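Local structure of monoamine oxidase regulatory protein, putative (Archaeoglobus fulgidus, 1Q6W) at residues A[74-79]-A[113-117]; A[99-105]-A[144-150]. The protein is of uncertain function but belongs to the MaoC-like hot dog family, whose relatives include enoyl-CoA hydratases, and may therefore act on acyl thioesters. One frame throughout, in Å; residues are numbered along the deposited sequence.

Contact 1: A[74-79]-A[113-117]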
loop_
_atom_site.group_PDB
_atom_site.type_symbol
_atom_site.label_atom_id
_atom_site.label_comp_id
_atom_site.label_asym_id
_atom_site.label_seq_id
_atom_site.Cartn_x
_atom_site.Cartn_y
_atom_site.Cartn_z
ATOM N N ILE A 74 3.703 4.078 -5.842
ATOM C CA ILE A 74 4.431 4.513 -7.010
ATOM C C ILE A 74 5.372 3.418 -7.493
ATOM O O ILE A 74 5.501 3.183 -8.683
ATOM C CB ILE A 74 5.215 5.807 -6.743
ATOM C CG1 ILE A 74 4.227 6.985 -6.538
ATOM C CG2 ILE A 74 6.146 6.091 -7.927
ATOM C CD1 ILE A 74 4.890 8.349 -6.364
ATOM N N ALA A 75 6.006 2.717 -6.555
ATOM C CA ALA A 75 6.931 1.629 -6.890
ATOM C C ALA A 75 6.226 0.521 -7.665
ATOM O O ALA A 75 6.613 0.210 -8.789
ATOM C CB ALA A 75 7.543 1.067 -5.627
ATOM N N LEU A 76 5.201 -0.081 -7.060
ATOM C CA LEU A 76 4.466 -1.137 -7.735
ATOM C C LEU A 76 3.988 -0.641 -9.100
ATOM O O LEU A 76 3.987 -1.373 -10.086
ATOM C CB LEU A 76 3.282 -1.553 -6.893
ATOM C CG LEU A 76 3.668 -2.268 -5.591
ATOM C CD1 LEU A 76 2.439 -2.486 -4.702
ATOM C CD2 LEU A 76 4.359 -3.613 -5.926
ATOM N N GLY A 77 3.620 0.634 -9.146
ATOM C CA GLY A 77 3.133 1.223 -10.365
ATOM C C GLY A 77 4.149 1.280 -11.470
ATOM O O GLY A 77 3.851 0.877 -12.585
HETATM N N MSE A 78 5.347 1.772 -11.192
HETATM C CA MSE A 78 6.319 1.864 -12.259
HETATM C C MSE A 78 6.814 0.496 -12.720
HETATM O O MSE A 78 7.316 0.352 -13.835
HETATM C CB MSE A 78 7.473 2.801 -11.878
HETATM C CG MSE A 78 8.193 2.488 -10.583
HETATM SE SE MSE A 78 9.512 3.861 -10.130
HETATM C CE MSE A 78 8.817 4.424 -8.429
ATOM N N VAL A 79 6.641 -0.516 -11.879
ATOM C CA VAL A 79 7.050 -1.873 -12.237
ATOM C C VAL A 79 5.998 -2.478 -13.150
ATOM O O VAL A 79 6.326 -3.128 -14.142
ATOM C CB VAL A 79 7.212 -2.779 -10.971
ATOM C CG1 VAL A 79 7.089 -4.243 -11.334
ATOM C CG2 VAL A 79 8.585 -2.528 -10.341
ATOM N N ILE A 113 13.105 8.277 -6.813
ATOM C CA ILE A 113 13.089 6.863 -6.484
ATOM C C ILE A 113 12.978 5.948 -7.696
ATOM O O ILE A 113 12.379 6.306 -8.703
ATOM C CB ILE A 113 11.945 6.551 -5.523
ATOM C CG1 ILE A 113 10.609 6.874 -6.186
ATOM C CG2 ILE A 113 12.116 7.363 -4.247
ATOM C CD1 ILE A 113 9.422 6.516 -5.349
ATOM N N ALA A 114 13.581 4.769 -7.591
ATOM C CA ALA A 114 13.566 3.779 -8.660
ATOM C C ALA A 114 13.279 2.420 -8.040
ATOM O O ALA A 114 13.890 2.037 -7.039
ATOM C CB ALA A 114 14.882 3.753 -9.351
ATOM N N ALA A 115 12.349 1.688 -8.636
ATOM C CA ALA A 115 11.977 0.401 -8.103
ATOM C C ALA A 115 12.318 -0.733 -9.041
ATOM O O ALA A 115 12.360 -0.562 -10.257
ATOM C CB ALA A 115 10.489 0.384 -7.805
ATOM N N SER A 116 12.553 -1.900 -8.461
ATOM C CA SER A 116 12.855 -3.085 -9.233
ATOM C C SER A 116 12.125 -4.245 -8.582
ATOM O O SER A 116 11.943 -4.262 -7.359
ATOM C CB SER A 116 14.365 -3.352 -9.238
ATOM O OG SER A 116 14.854 -3.614 -7.933
ATOM N N ALA A 117 11.689 -5.196 -9.399
ATOM C CA ALA A 117 11.019 -6.372 -8.884
ATOM C C ALA A 117 11.736 -7.628 -9.412
ATOM O O ALA A 117 12.140 -7.680 -10.580
ATOM C CB ALA A 117 9.584 -6.365 -9.311
#

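Contact 2: A[99-105]-A[144-150]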
loop_
_atom_site.group_PDB
_atom_site.type_symbol
_atom_site.label_atom_id
_atom_site.label_comp_id
_atom_site.label_asym_id
_atom_site.label_seq_id
_atom_site.Cartn_x
_atom_site.Cartn_y
_atom_site.Cartn_z
ATOM N N LYS A 99 3.189 -9.797 1.407
ATOM C CA LYS A 99 3.678 -10.461 2.608
ATOM C C LYS A 99 4.595 -9.651 3.484
ATOM O O LYS A 99 4.653 -9.876 4.680
ATOM C CB LYS A 99 4.386 -11.764 2.238
ATOM C CG LYS A 99 4.652 -12.676 3.409
ATOM C CD LYS A 99 5.265 -13.984 2.940
ATOM C CE LYS A 99 5.547 -14.921 4.110
ATOM N NZ LYS A 99 6.104 -16.220 3.639
ATOM N N ASP A 100 5.339 -8.722 2.921
ATOM C CA ASP A 100 6.214 -7.957 3.780
ATOM C C ASP A 100 6.590 -6.644 3.172
ATOM O O ASP A 100 6.853 -6.553 1.972
ATOM C CB ASP A 100 7.483 -8.734 4.096
ATOM C CG ASP A 100 8.549 -7.858 4.709
ATOM O OD1 ASP A 100 9.113 -7.009 3.990
ATOM O OD2 ASP A 100 8.815 -8.008 5.916
ATOM N N VAL A 101 6.611 -5.616 4.003
ATOM C CA VAL A 101 6.982 -4.311 3.534
ATOM C C VAL A 101 7.781 -3.678 4.636
ATOM O O VAL A 101 7.313 -3.590 5.778
ATOM C CB VAL A 101 5.736 -3.422 3.233
ATOM C CG1 VAL A 101 6.173 -2.055 2.702
ATOM C CG2 VAL A 101 4.840 -4.098 2.216
ATOM N N ARG A 102 8.988 -3.246 4.305
ATOM C CA ARG A 102 9.847 -2.588 5.268
ATOM C C ARG A 102 10.201 -1.178 4.796
ATOM O O ARG A 102 10.744 -0.986 3.695
ATOM C CB ARG A 102 11.128 -3.385 5.475
ATOM C CG ARG A 102 10.950 -4.639 6.289
ATOM C CD ARG A 102 12.291 -5.307 6.526
ATOM N NE ARG A 102 12.213 -6.384 7.506
ATOM C CZ ARG A 102 13.273 -7.037 7.973
ATOM N NH1 ARG A 102 14.489 -6.720 7.546
ATOM N NH2 ARG A 102 13.119 -7.999 8.871
ATOM N N PHE A 103 9.886 -0.185 5.621
ATOM C CA PHE A 103 10.220 1.193 5.294
ATOM C C PHE A 103 11.596 1.461 5.898
ATOM O O PHE A 103 11.735 1.698 7.077
ATOM C CB PHE A 103 9.144 2.115 5.861
ATOM C CG PHE A 103 7.769 1.833 5.307
ATOM C CD1 PHE A 103 6.767 1.298 6.124
ATOM C CD2 PHE A 103 7.487 2.049 3.956
ATOM C CE1 PHE A 103 5.512 0.984 5.612
ATOM C CE2 PHE A 103 6.234 1.737 3.428
ATOM C CZ PHE A 103 5.242 1.207 4.249
ATOM N N LEU A 104 12.622 1.396 5.074
ATOM C CA LEU A 104 13.982 1.562 5.548
ATOM C C LEU A 104 14.489 2.973 5.737
ATOM O O LEU A 104 14.992 3.325 6.807
ATOM C CB LEU A 104 14.935 0.824 4.613
ATOM C CG LEU A 104 14.513 -0.622 4.346
ATOM C CD1 LEU A 104 15.466 -1.263 3.352
ATOM C CD2 LEU A 104 14.490 -1.411 5.665
ATOM N N ARG A 105 14.382 3.781 4.688
ATOM C CA ARG A 105 14.864 5.154 4.712
ATOM C C ARG A 105 13.743 6.079 4.263
ATOM O O ARG A 105 12.856 5.686 3.511
ATOM C CB ARG A 105 16.049 5.277 3.760
ATOM C CG ARG A 105 17.056 6.331 4.123
ATOM C CD ARG A 105 18.322 5.668 4.620
ATOM N NE ARG A 105 18.731 4.592 3.724
ATOM C CZ ARG A 105 19.853 3.894 3.856
ATOM N NH1 ARG A 105 20.686 4.159 4.853
ATOM N NH2 ARG A 105 20.138 2.924 2.995
ATOM N N GLU A 144 20.827 4.386 -2.149
ATOM C CA GLU A 144 20.312 3.893 -0.882
ATOM C C GLU A 144 18.973 3.145 -1.041
ATOM O O GLU A 144 18.121 3.508 -1.863
ATOM C CB GLU A 144 20.156 5.059 0.093
ATOM C CG GLU A 144 21.419 5.881 0.252
ATOM C CD GLU A 144 21.194 7.178 1.018
ATOM O OE1 GLU A 144 22.175 7.934 1.208
ATOM O OE2 GLU A 144 20.041 7.444 1.430
ATOM N N LEU A 145 18.799 2.096 -0.248
ATOM C CA LEU A 145 17.581 1.302 -0.276
ATOM C C LEU A 145 16.560 1.960 0.658
ATOM O O LEU A 145 16.737 1.972 1.866
ATOM C CB LEU A 145 17.902 -0.113 0.196
ATOM C CG LEU A 145 16.890 -1.207 -0.099
ATOM C CD1 LEU A 145 16.725 -1.407 -1.606
ATOM C CD2 LEU A 145 17.378 -2.484 0.551
ATOM N N VAL A 146 15.491 2.514 0.105
ATOM C CA VAL A 146 14.490 3.186 0.930
ATOM C C VAL A 146 13.315 2.300 1.336
ATOM O O VAL A 146 12.713 2.501 2.386
ATOM C CB VAL A 146 13.911 4.450 0.209
ATOM C CG1 VAL A 146 15.026 5.410 -0.136
ATOM C CG2 VAL A 146 13.150 4.036 -1.055
ATOM N N LEU A 147 12.975 1.326 0.503
ATOM C CA LEU A 147 11.853 0.459 0.814
ATOM C C LEU A 147 12.048 -0.920 0.217
ATOM O O LEU A 147 12.645 -1.071 -0.844
ATOM C CB LEU A 147 10.548 1.083 0.292
ATOM C CG LEU A 147 9.217 0.336 0.463
ATOM C CD1 LEU A 147 8.087 1.340 0.434
ATOM C CD2 LEU A 147 9.025 -0.718 -0.623
ATOM N N THR A 148 11.533 -1.925 0.907
ATOM C CA THR A 148 11.647 -3.286 0.432
ATOM C C THR A 148 10.322 -3.987 0.700
ATOM O O THR A 148 9.642 -3.677 1.676
ATOM C CB THR A 148 12.807 -4.030 1.153
ATOM O OG1 THR A 148 13.107 -5.239 0.453
ATOM C CG2 THR A 148 12.427 -4.374 2.587
ATOM N N ALA A 149 9.942 -4.914 -0.173
ATOM C CA ALA A 149 8.692 -5.627 0.014
ATOM C C ALA A 149 8.607 -6.945 -0.748
ATOM O O ALA A 149 9.365 -7.213 -1.692
ATOM C CB ALA A 149 7.514 -4.740 -0.371
ATOM N N LEU A 150 7.663 -7.768 -0.309
ATOM C CA LEU A 150 7.413 -9.065 -0.908
ATOM C C LEU A 150 5.929 -9.097 -1.284
ATOM O O LEU A 150 5.063 -8.919 -0.430
ATOM C CB LEU A 150 7.728 -10.150 0.116
ATOM C CG LEU A 150 8.669 -11.285 -0.262
ATOM C CD1 LEU A 150 9.900 -10.762 -0.974
ATOM C CD2 LEU A 150 9.040 -12.005 1.007
#

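Contact 1: A[74-79]-A[113-117]
Matching first torsions bring Met78 and Ile113 together: in each, CG or CG1 sits between the backbone N and the carbonyl carbon (chi1 55° and 62°), and the selenomethionine chain then bends at chi3 (120°) to carry its terminal methyl over the isoleucine branch. Met78 CE rests 3.8 Å from Ile113 CD1, the two side chains crossing at about a right angle, although the high mobility of Met78 makes its end less certain. Ile74 approaches the same isoleucine with its branch methyl, CG2 lying 4.2 Å from Ile113 CD1.

The backbones come nearest where only small residues meet. Ala75 CB touches Ala115 CB at 3.7 Å, and the CA atoms of Ala75 and Ala115 are 5.3 Å apart. The selenium of Met78 lies beside the strand backbone, 3.9 Å from Ala115 N. Ala115 pairs through its backbone with Gly26 of strand 23-30. One turn further along the helix, Val79 straddles Ala117 with both methyls, the closer being CG1 at 3.8 Å from Ala117 CB.

Ile113, Ala115 and Ala117 thus turn their side chains to the helix, while Ala114 and Ser116 point to the other surface of the sheet. The side-chain packing is apolar and mostly buried, and Val138 of strand 129-139 also touches Ala75 and Ile113. Ile74 packs in addition on Leu42 of the second subunit. With axes 7.6 Å apart, this is the seating of the central helix on the concave face of the antiparallel sheet, the arrangement that defines the hot dog fold.

Contact 2: A[99-105]-A[144-150]
Arg102 and Thr148 form a hydrogen-bonded pair of the antiparallel hot dog sheet, where strand 92-103, outermost within the chain, runs along strand 145-156. Arg102 N donates to Thr148 O over 2.7 Å in a nearly straight bond (171°), and Thr148 N returns one to Arg102 O at 3.0 Å, within the carbonyl plane. On the face that carries them, the two side chains lie alongside each other, pointing the same way: Thr148 CG2 packs against the aliphatic start of Arg102, whose extended chain leads away from the neighbouring strand, though its end is poorly ordered.

On the other face, Leu147 CD1 comes obliquely to the Phe103 ring, 3.5 Å from CE2, and Val101 CG2 lies 3.8 Å from Ala149 CB. Lys99 and Asp100 both face Leu150 in a classic beta bulge, with weak bonds to Leu150 O. Just past the strand, Val146 O accepts from Leu104 N at 2.9 Å and Arg105 N at 3.1 Å, both reaching it from the same face of its carbonyl plane. Leu104 CD1 meets Leu145 CD2, the side chains crossing obliquely.

Further out, Leu72 of helix 68-84 packs against Val101 and Leu147. Val101 pairs with a strand of the second subunit, so the sheet continues across the dimer, and the Phe103 ring meets that of Phe95 of the second subunit. Glu144 OE2 lies over one face of the Arg105 guanidinium, a long salt bridge of charges alone, with no N-H aimed at it; Glu144 OE1 pairs with Arg142 NE, and OE2 accepts from Asn140 ND2.

Both contacts belong to one sheet wrapped round one helix. Contact 1 seats helix 68-84 on strand 112-126, while contact 2 joins the last two strands of the order, 145-156 and 92-103, separated from 112-126 by strand 129-139; Val138 spans the interval, touching the side chains of contact 1 and bonding to the bulged Val146 and Leu147. The centres of contact 1 and contact 2 lie about 12 Å apart and the nearest atoms of contact 1 and contact 2 about 5 Å, without touching. The same helix serves both. Their segments alternate along the chain, so they interlock in sequence. Both lie near the dimer interface, where Leu76 packs on Met69 of the second subunit.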